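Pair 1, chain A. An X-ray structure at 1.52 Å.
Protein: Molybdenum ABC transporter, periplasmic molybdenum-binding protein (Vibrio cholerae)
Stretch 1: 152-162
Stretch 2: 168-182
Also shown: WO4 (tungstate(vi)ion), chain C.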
# COMPACT_ATOMS: atom_id res chain seq x y z
N ASN A 152 2.01 4.08 -8.12
CA ASN A 152 1.84 3.66 -6.74
C ASN A 152 0.60 4.27 -6.15
O ASN A 152 0.01 5.17 -6.77
CB ASN A 152 3.10 3.95 -5.90
CG ASN A 152 3.35 5.42 -5.69
OD1 ASN A 152 2.50 6.13 -5.11
ND2 ASN A 152 4.51 5.88 -6.07
N VAL A 153 0.19 3.74 -5.00
CA VAL A 153 -1.07 4.15 -4.40
C VAL A 153 -1.07 5.61 -3.96
O VAL A 153 -2.11 6.24 -3.97
CB VAL A 153 -1.46 3.20 -3.27
CG1 VAL A 153 -0.64 3.41 -2.02
CG2 VAL A 153 -2.94 3.33 -2.99
N ARG A 154 0.08 6.18 -3.60
CA ARG A 154 0.10 7.57 -3.21
C ARG A 154 -0.09 8.51 -4.39
O ARG A 154 -0.63 9.60 -4.23
CB ARG A 154 1.35 7.87 -2.39
CG ARG A 154 1.35 7.17 -1.03
CD ARG A 154 0.27 7.70 -0.10
NE ARG A 154 0.26 7.14 1.26
CZ ARG A 154 0.93 7.64 2.29
NH1 ARG A 154 1.69 8.72 2.14
NH2 ARG A 154 0.85 7.05 3.48
N LEU A 155 0.31 8.09 -5.58
CA LEU A 155 0.07 8.89 -6.77
C LEU A 155 -1.41 8.84 -7.14
O LEU A 155 -1.94 9.79 -7.68
CB LEU A 155 0.95 8.43 -7.92
CG LEU A 155 2.46 8.73 -7.73
CD1 LEU A 155 3.28 7.96 -8.75
CD2 LEU A 155 2.80 10.22 -7.81
N ALA A 156 -2.05 7.69 -6.87
CA ALA A 156 -3.50 7.59 -7.02
C ALA A 156 -4.20 8.53 -6.04
O ALA A 156 -5.11 9.28 -6.42
CB ALA A 156 -3.95 6.15 -6.80
N LEU A 157 -3.83 8.45 -4.76
CA LEU A 157 -4.32 9.41 -3.77
C LEU A 157 -4.20 10.86 -4.23
O LEU A 157 -5.18 11.62 -4.15
CB LEU A 157 -3.57 9.21 -2.45
CG LEU A 157 -3.91 10.16 -1.30
CD1 LEU A 157 -5.33 9.93 -0.83
CD2 LEU A 157 -2.94 9.94 -0.17
N ALA A 158 -3.05 11.25 -4.78
CA ALA A 158 -2.84 12.65 -5.17
C ALA A 158 -3.79 13.11 -6.28
O ALA A 158 -4.13 14.29 -6.33
CB ALA A 158 -1.40 12.86 -5.61
N LEU A 159 -4.17 12.21 -7.18
CA LEU A 159 -5.13 12.56 -8.26
C LEU A 159 -6.49 12.97 -7.67
O LEU A 159 -7.15 13.87 -8.16
CB LEU A 159 -5.35 11.39 -9.22
CG LEU A 159 -4.25 11.07 -10.22
CD1 LEU A 159 -4.60 9.81 -11.00
CD2 LEU A 159 -4.00 12.26 -11.15
N VAL A 160 -6.87 12.25 -6.62
CA VAL A 160 -8.11 12.51 -5.92
C VAL A 160 -7.98 13.82 -5.12
O VAL A 160 -8.88 14.65 -5.17
CB VAL A 160 -8.54 11.32 -5.02
CG1 VAL A 160 -9.95 11.55 -4.49
CG2 VAL A 160 -8.49 10.04 -5.84
N GLU A 161 -6.86 13.99 -4.41
CA GLU A 161 -6.58 15.23 -3.67
C GLU A 161 -6.66 16.46 -4.57
O GLU A 161 -7.20 17.51 -4.18
CB GLU A 161 -5.22 15.17 -2.99
CG GLU A 161 -5.12 14.15 -1.88
CD GLU A 161 -3.75 14.14 -1.22
OE1 GLU A 161 -2.74 14.41 -1.91
OE2 GLU A 161 -3.70 13.86 -0.00
N ARG A 162 -6.11 16.35 -5.77
CA ARG A 162 -6.16 17.46 -6.74
C ARG A 162 -7.52 17.64 -7.43
O ARG A 162 -7.73 18.60 -8.14
CB ARG A 162 -5.06 17.31 -7.79
CG ARG A 162 -3.66 17.35 -7.19
CD ARG A 162 -2.63 17.72 -8.24
NE ARG A 162 -2.43 16.67 -9.24
CZ ARG A 162 -1.70 15.57 -9.05
NH1 ARG A 162 -1.12 15.33 -7.88
NH2 ARG A 162 -1.58 14.69 -10.04
N GLY A 168 -11.33 7.42 -6.24
CA GLY A 168 -10.15 6.60 -6.32
C GLY A 168 -10.21 5.48 -5.32
O GLY A 168 -11.03 5.50 -4.38
N ILE A 169 -9.35 4.49 -5.52
CA ILE A 169 -9.26 3.35 -4.63
C ILE A 169 -7.87 3.31 -4.00
O ILE A 169 -6.88 3.15 -4.67
CB ILE A 169 -9.62 2.02 -5.33
CG1 ILE A 169 -11.07 2.06 -5.79
CG2 ILE A 169 -9.41 0.86 -4.36
CD1 ILE A 169 -11.43 0.94 -6.74
N VAL A 170 -7.82 3.46 -2.68
CA VAL A 170 -6.60 3.52 -1.94
C VAL A 170 -6.76 2.69 -0.67
O VAL A 170 -7.83 2.09 -0.43
CB VAL A 170 -6.17 4.97 -1.61
CG1 VAL A 170 -5.93 5.79 -2.87
CG2 VAL A 170 -7.18 5.64 -0.71
N TYR A 171 -5.72 2.65 0.16
CA TYR A 171 -5.88 2.04 1.47
C TYR A 171 -6.49 2.99 2.48
O TYR A 171 -6.43 4.21 2.35
CB TYR A 171 -4.55 1.52 1.99
CG TYR A 171 -3.82 0.61 1.05
CD1 TYR A 171 -4.23 -0.71 0.92
CD2 TYR A 171 -2.70 1.02 0.34
CE1 TYR A 171 -3.54 -1.59 0.07
CE2 TYR A 171 -2.00 0.15 -0.49
CZ TYR A 171 -2.42 -1.15 -0.60
OH TYR A 171 -1.82 -2.01 -1.46
N LYS A 172 -7.10 2.40 3.50
CA LYS A 172 -7.65 3.12 4.64
C LYS A 172 -6.61 4.06 5.22
O LYS A 172 -6.91 5.22 5.52
CB LYS A 172 -8.14 2.13 5.70
CG LYS A 172 -8.55 2.72 7.04
CD LYS A 172 -9.85 3.48 6.96
CE LYS A 172 -10.34 3.81 8.37
NZ LYS A 172 -10.54 2.59 9.21
N THR A 173 -5.37 3.59 5.34
CA THR A 173 -4.29 4.41 5.93
C THR A 173 -3.95 5.61 5.07
O THR A 173 -3.55 6.65 5.59
CB THR A 173 -3.04 3.57 6.18
OG1 THR A 173 -2.68 2.96 4.95
CG2 THR A 173 -3.27 2.52 7.25
N ASP A 174 -4.13 5.51 3.75
CA ASP A 174 -3.83 6.65 2.87
C ASP A 174 -4.89 7.73 3.07
O ASP A 174 -4.59 8.91 3.22
CB ASP A 174 -3.81 6.23 1.40
CG ASP A 174 -2.80 5.15 1.09
OD1 ASP A 174 -1.62 5.26 1.50
OD2 ASP A 174 -3.19 4.20 0.41
N ALA A 175 -6.16 7.33 3.10
CA ALA A 175 -7.24 8.28 3.35
C ALA A 175 -7.10 8.95 4.71
O ALA A 175 -7.28 10.18 4.83
CB ALA A 175 -8.59 7.57 3.23
N LEU A 176 -6.72 8.17 5.72
CA LEU A 176 -6.68 8.65 7.12
C LEU A 176 -5.74 9.84 7.31
O LEU A 176 -6.01 10.71 8.13
CB LEU A 176 -6.27 7.51 8.06
CG LEU A 176 -6.72 7.57 9.51
CD1 LEU A 176 -8.24 7.47 9.61
CD2 LEU A 176 -6.05 6.45 10.29
N LEU A 177 -4.65 9.89 6.55
CA LEU A 177 -3.65 10.95 6.68
C LEU A 177 -3.93 12.18 5.82
O LEU A 177 -3.30 13.22 6.01
CB LEU A 177 -2.23 10.41 6.36
CG LEU A 177 -1.53 9.55 7.43
CD1 LEU A 177 -0.06 9.92 7.51
CD2 LEU A 177 -2.13 9.63 8.83
N SER A 178 -4.89 12.07 4.90
CA SER A 178 -5.22 13.16 3.99
C SER A 178 -6.51 13.86 4.42
O SER A 178 -7.51 13.20 4.68
CB SER A 178 -5.37 12.61 2.57
OG SER A 178 -5.74 13.63 1.65
N ASP A 179 -6.48 15.19 4.49
CA ASP A 179 -7.71 15.98 4.74
C ASP A 179 -8.38 16.40 3.43
O ASP A 179 -9.55 16.79 3.41
CB ASP A 179 -7.40 17.22 5.59
CG ASP A 179 -7.06 16.87 7.03
OD1 ASP A 179 -6.56 15.75 7.28
OD2 ASP A 179 -7.31 17.71 7.92
N LYS A 180 -7.63 16.32 2.33
CA LYS A 180 -8.14 16.65 1.01
C LYS A 180 -9.10 15.58 0.44
O LYS A 180 -9.76 15.82 -0.56
CB LYS A 180 -6.97 16.85 0.04
CG LYS A 180 -5.98 17.94 0.42
CD LYS A 180 -6.54 19.33 0.18
CE LYS A 180 -6.48 19.72 -1.29
NZ LYS A 180 -7.21 20.99 -1.52
N VAL A 181 -9.14 14.39 1.05
CA VAL A 181 -10.07 13.35 0.60
C VAL A 181 -10.97 12.85 1.71
O VAL A 181 -10.65 12.96 2.89
CB VAL A 181 -9.35 12.14 -0.04
CG1 VAL A 181 -8.37 12.62 -1.10
CG2 VAL A 181 -8.63 11.31 1.02
N THR A 182 -12.10 12.28 1.30
CA THR A 182 -13.07 11.69 2.20
C THR A 182 -13.37 10.27 1.75
O THR A 182 -13.46 9.99 0.55
CB THR A 182 -14.36 12.53 2.20
OG1 THR A 182 -14.05 13.88 2.56
CG2 THR A 182 -15.39 11.95 3.18
W WO4 C . 1.56 0.13 -2.86
O1 WO4 C . 1.66 1.76 -4.05
O2 WO4 C . -0.13 -0.99 -3.08
O3 WO4 C . 3.19 -1.07 -3.25
O4 WO4 C . 1.61 0.72 -0.88
O HOH W 1 -0.91 4.62 3.91

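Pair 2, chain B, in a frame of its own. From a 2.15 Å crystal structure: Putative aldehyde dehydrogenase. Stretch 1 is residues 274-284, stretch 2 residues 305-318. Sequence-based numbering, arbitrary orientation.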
# COMPACT_ATOMS: atom_id res chain seq x y z
N ALA B 274 16.78 11.97 29.48
CA ALA B 274 15.60 11.22 29.90
C ALA B 274 14.83 11.92 31.01
O ALA B 274 13.60 11.94 31.00
CB ALA B 274 16.01 9.82 30.36
N LEU B 275 15.56 12.51 31.95
CA LEU B 275 14.96 13.11 33.15
C LEU B 275 13.81 14.10 32.88
O LEU B 275 12.74 13.96 33.48
CB LEU B 275 16.04 13.82 33.98
CG LEU B 275 15.56 14.53 35.25
CD1 LEU B 275 14.90 13.54 36.20
CD2 LEU B 275 16.71 15.25 35.93
N PRO B 276 14.00 15.08 31.98
CA PRO B 276 12.87 16.00 31.79
C PRO B 276 11.68 15.34 31.10
O PRO B 276 10.54 15.71 31.38
CB PRO B 276 13.46 17.10 30.91
CG PRO B 276 14.56 16.44 30.16
CD PRO B 276 15.14 15.44 31.12
N VAL B 277 11.94 14.38 30.23
CA VAL B 277 10.88 13.69 29.51
C VAL B 277 10.11 12.78 30.47
O VAL B 277 8.89 12.64 30.37
CB VAL B 277 11.43 12.89 28.32
CG1 VAL B 277 10.29 12.25 27.54
CG2 VAL B 277 12.25 13.79 27.42
N LEU B 278 10.83 12.16 31.40
CA LEU B 278 10.20 11.31 32.42
C LEU B 278 9.21 12.11 33.26
O LEU B 278 8.18 11.59 33.69
CB LEU B 278 11.26 10.67 33.33
CG LEU B 278 12.21 9.64 32.71
CD1 LEU B 278 13.21 9.15 33.75
CD2 LEU B 278 11.43 8.48 32.12
N VAL B 279 9.54 13.38 33.49
CA VAL B 279 8.73 14.24 34.35
C VAL B 279 7.49 14.73 33.61
O VAL B 279 6.37 14.54 34.07
CB VAL B 279 9.55 15.43 34.88
CG1 VAL B 279 8.66 16.41 35.62
CG2 VAL B 279 10.68 14.93 35.78
N SER B 280 7.70 15.36 32.45
CA SER B 280 6.60 15.94 31.69
C SER B 280 5.59 14.89 31.22
O SER B 280 4.43 15.20 31.01
CB SER B 280 7.13 16.73 30.49
OG SER B 280 7.89 15.90 29.63
N ALA B 281 6.04 13.65 31.07
CA ALA B 281 5.17 12.58 30.62
C ALA B 281 4.08 12.24 31.64
O ALA B 281 3.07 11.63 31.29
CB ALA B 281 5.99 11.34 30.29
N ILE B 282 4.29 12.64 32.89
CA ILE B 282 3.32 12.37 33.95
C ILE B 282 2.79 13.68 34.53
O ILE B 282 1.77 13.69 35.23
CB ILE B 282 3.94 11.47 35.04
CG1 ILE B 282 2.85 10.90 35.97
CG2 ILE B 282 4.99 12.23 35.84
CD1 ILE B 282 1.73 10.19 35.24
N VAL B 283 3.48 14.78 34.24
CA VAL B 283 3.08 16.08 34.77
C VAL B 283 2.11 16.77 33.82
O VAL B 283 1.22 17.51 34.25
CB VAL B 283 4.33 16.96 35.05
CG1 VAL B 283 3.95 18.42 35.27
CG2 VAL B 283 5.08 16.43 36.26
N GLN B 284 2.27 16.51 32.52
CA GLN B 284 1.41 17.09 31.49
C GLN B 284 -0.07 16.82 31.77
O GLN B 284 -0.47 15.68 32.01
CB GLN B 284 1.78 16.54 30.11
CG GLN B 284 0.92 17.06 28.97
CD GLN B 284 1.25 16.40 27.65
OE1 GLN B 284 2.07 15.48 27.58
NE2 GLN B 284 0.61 16.86 26.58
N PRO B 305 20.20 6.36 41.86
CA PRO B 305 20.56 7.68 41.32
C PRO B 305 19.43 8.38 40.55
O PRO B 305 19.26 9.59 40.70
CB PRO B 305 21.73 7.37 40.39
CG PRO B 305 22.33 6.14 40.95
CD PRO B 305 21.17 5.33 41.45
N LEU B 306 18.68 7.64 39.75
CA LEU B 306 17.63 8.23 38.94
C LEU B 306 16.44 8.66 39.80
O LEU B 306 15.79 9.67 39.51
CB LEU B 306 17.17 7.26 37.85
CG LEU B 306 16.11 7.79 36.87
CD1 LEU B 306 16.57 9.10 36.24
CD2 LEU B 306 15.81 6.76 35.79
N VAL B 307 16.16 7.90 40.85
CA VAL B 307 15.08 8.24 41.78
C VAL B 307 15.40 9.56 42.47
O VAL B 307 14.52 10.42 42.63
CB VAL B 307 14.84 7.12 42.80
CG1 VAL B 307 14.03 7.63 43.98
CG2 VAL B 307 14.15 5.94 42.14
N GLU B 308 16.65 9.73 42.88
CA GLU B 308 17.08 10.96 43.54
C GLU B 308 16.96 12.16 42.61
O GLU B 308 16.61 13.26 43.05
CB GLU B 308 18.52 10.82 44.04
N ARG B 309 17.26 11.96 41.33
CA ARG B 309 17.14 13.02 40.35
C ARG B 309 15.67 13.30 40.03
O ARG B 309 15.28 14.44 39.79
CB ARG B 309 17.90 12.67 39.07
CG ARG B 309 19.40 12.51 39.28
CD ARG B 309 20.12 12.14 37.99
NE ARG B 309 20.07 13.22 37.00
CZ ARG B 309 20.85 13.28 35.92
NH1 ARG B 309 21.75 12.33 35.70
NH2 ARG B 309 20.73 14.29 35.07
N LEU B 310 14.86 12.25 40.05
CA LEU B 310 13.42 12.40 39.87
C LEU B 310 12.82 13.09 41.09
O LEU B 310 11.88 13.89 40.97
CB LEU B 310 12.74 11.05 39.64
CG LEU B 310 12.92 10.39 38.27
CD1 LEU B 310 12.39 8.96 38.29
CD2 LEU B 310 12.21 11.20 37.19
N ALA B 311 13.37 12.79 42.26
CA ALA B 311 12.90 13.39 43.51
C ALA B 311 13.18 14.89 43.53
O ALA B 311 12.30 15.69 43.86
CB ALA B 311 13.56 12.71 44.70
N THR B 312 14.40 15.27 43.18
CA THR B 312 14.79 16.68 43.13
C THR B 312 13.92 17.43 42.13
O THR B 312 13.49 18.56 42.38
CB THR B 312 16.27 16.84 42.75
OG1 THR B 312 17.09 16.16 43.71
CG2 THR B 312 16.66 18.31 42.72
N ALA B 313 13.65 16.80 40.99
CA ALA B 313 12.83 17.40 39.95
C ALA B 313 11.39 17.61 40.42
O ALA B 313 10.79 18.65 40.15
CB ALA B 313 12.86 16.55 38.69
N PHE B 314 10.85 16.61 41.11
CA PHE B 314 9.47 16.68 41.59
C PHE B 314 9.29 17.74 42.68
O PHE B 314 8.23 18.36 42.78
CB PHE B 314 9.01 15.32 42.10
CG PHE B 314 8.27 14.51 41.07
CD1 PHE B 314 8.93 14.00 39.96
CD2 PHE B 314 6.92 14.25 41.21
CE1 PHE B 314 8.25 13.26 39.01
CE2 PHE B 314 6.23 13.51 40.27
CZ PHE B 314 6.90 13.01 39.17
N ASN B 315 10.32 17.94 43.49
CA ASN B 315 10.27 18.96 44.55
C ASN B 315 10.16 20.37 43.97
O ASN B 315 9.65 21.27 44.63
CB ASN B 315 11.51 18.86 45.44
CG ASN B 315 11.47 17.67 46.38
OD1 ASN B 315 10.40 17.27 46.84
ND2 ASN B 315 12.64 17.11 46.67
N GLY B 316 10.62 20.54 42.74
CA GLY B 316 10.64 21.85 42.11
C GLY B 316 9.41 22.15 41.27
O GLY B 316 9.31 23.21 40.66
N LEU B 317 8.47 21.21 41.26
CA LEU B 317 7.24 21.39 40.49
C LEU B 317 6.24 22.26 41.26
O LEU B 317 6.01 22.05 42.45
CB LEU B 317 6.61 20.03 40.17
CG LEU B 317 7.45 19.13 39.26
CD1 LEU B 317 6.83 17.74 39.16
CD2 LEU B 317 7.60 19.75 37.89
N ARG B 318 5.66 23.23 40.56
CA ARG B 318 4.71 24.15 41.18
C ARG B 318 3.33 24.01 40.56
O ARG B 318 3.19 23.94 39.34
CB ARG B 318 5.21 25.59 41.07

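Two helices packed at a similar slant in two proteins, with different chemistry between them. In pair 1, helix 153-161 lies against helix 172-177 at a closest axial approach of 10.7 Å and a signed crossing angle of -44°; in pair 2, helix 274-283 lies against helix 305-315 at 10.4 Å and -56°. Fourteen central residues superpose with an RMSD of 0.6 Å. The match runs from Asn A152 = Ala B274 to Arg A162 = Gln B284 in the first stretch, and from Tyr A171 = Leu B310 to Ser A178 = Leu B317 in the second. The approach to the second helix differs: in pair 1 a strand, 168-171, leads into it, whereas in pair 2 the chain is already helical.

The middle of the contact is Leu A157 = Val B279, whose CA atoms fall 0.1 Å apart. Leu A157 packs CD2 on Asp A174 CB at 4.1 Å; Val B279 places CG2 4.0 Å from Ala B313 CB, at the position matching Asp A174. That matched pair separates the two solutions. Asp A174 brings a charge into the contact: its OD1 accepts from Arg A154 NE at 2.7 Å in a salt bridge, and water 1 links OD1 to Arg A154 NH2 and Thr A173 OG1. Asp A174 OD2 accepts from Tyr A171 N at 3.0 Å, so one carboxylate both joins the helices and ties down the start of its own. In pair 2, Pro B276 takes the place of Arg A154, points away and makes no contact. At Val A153 = Leu B275 both pairs keep an apolar contact to the position Tyr A171 = Leu B310: Val A153 CG1 lies 3.8 Å from Tyr A171 CE2, and Leu B275 CD1 lies 3.7 Å from Leu B310 CD2.

The C-terminal end repeats the contrast. Ser A178 OG donates to Glu A161 OE2 at 2.6 Å; at the same two positions Val B283 CG2 meets Leu B317 CD1 at 3.6 Å. A polar pair and an apolar pair thus fill equivalent places, and no hydrogen bond crosses pair 2. Ile B282 CG2 lies 3.9 Å from Phe B314 CZ; Phe B314 matches Ala A175, which points away and makes no contact, so Val A160, the match of Ile B282, has no such partner there.

Pair 1 also holds a ligand, as befits a molybdenum-binding protein: Val A153 N and Tyr A171 OH each donate to tungstate, to O1 and O2 respectively, both at 2.6 Å, so both stretches grip the ion. Asn A152 OD1 caps the first helix by accepting from Leu A155 N at 3.0 Å.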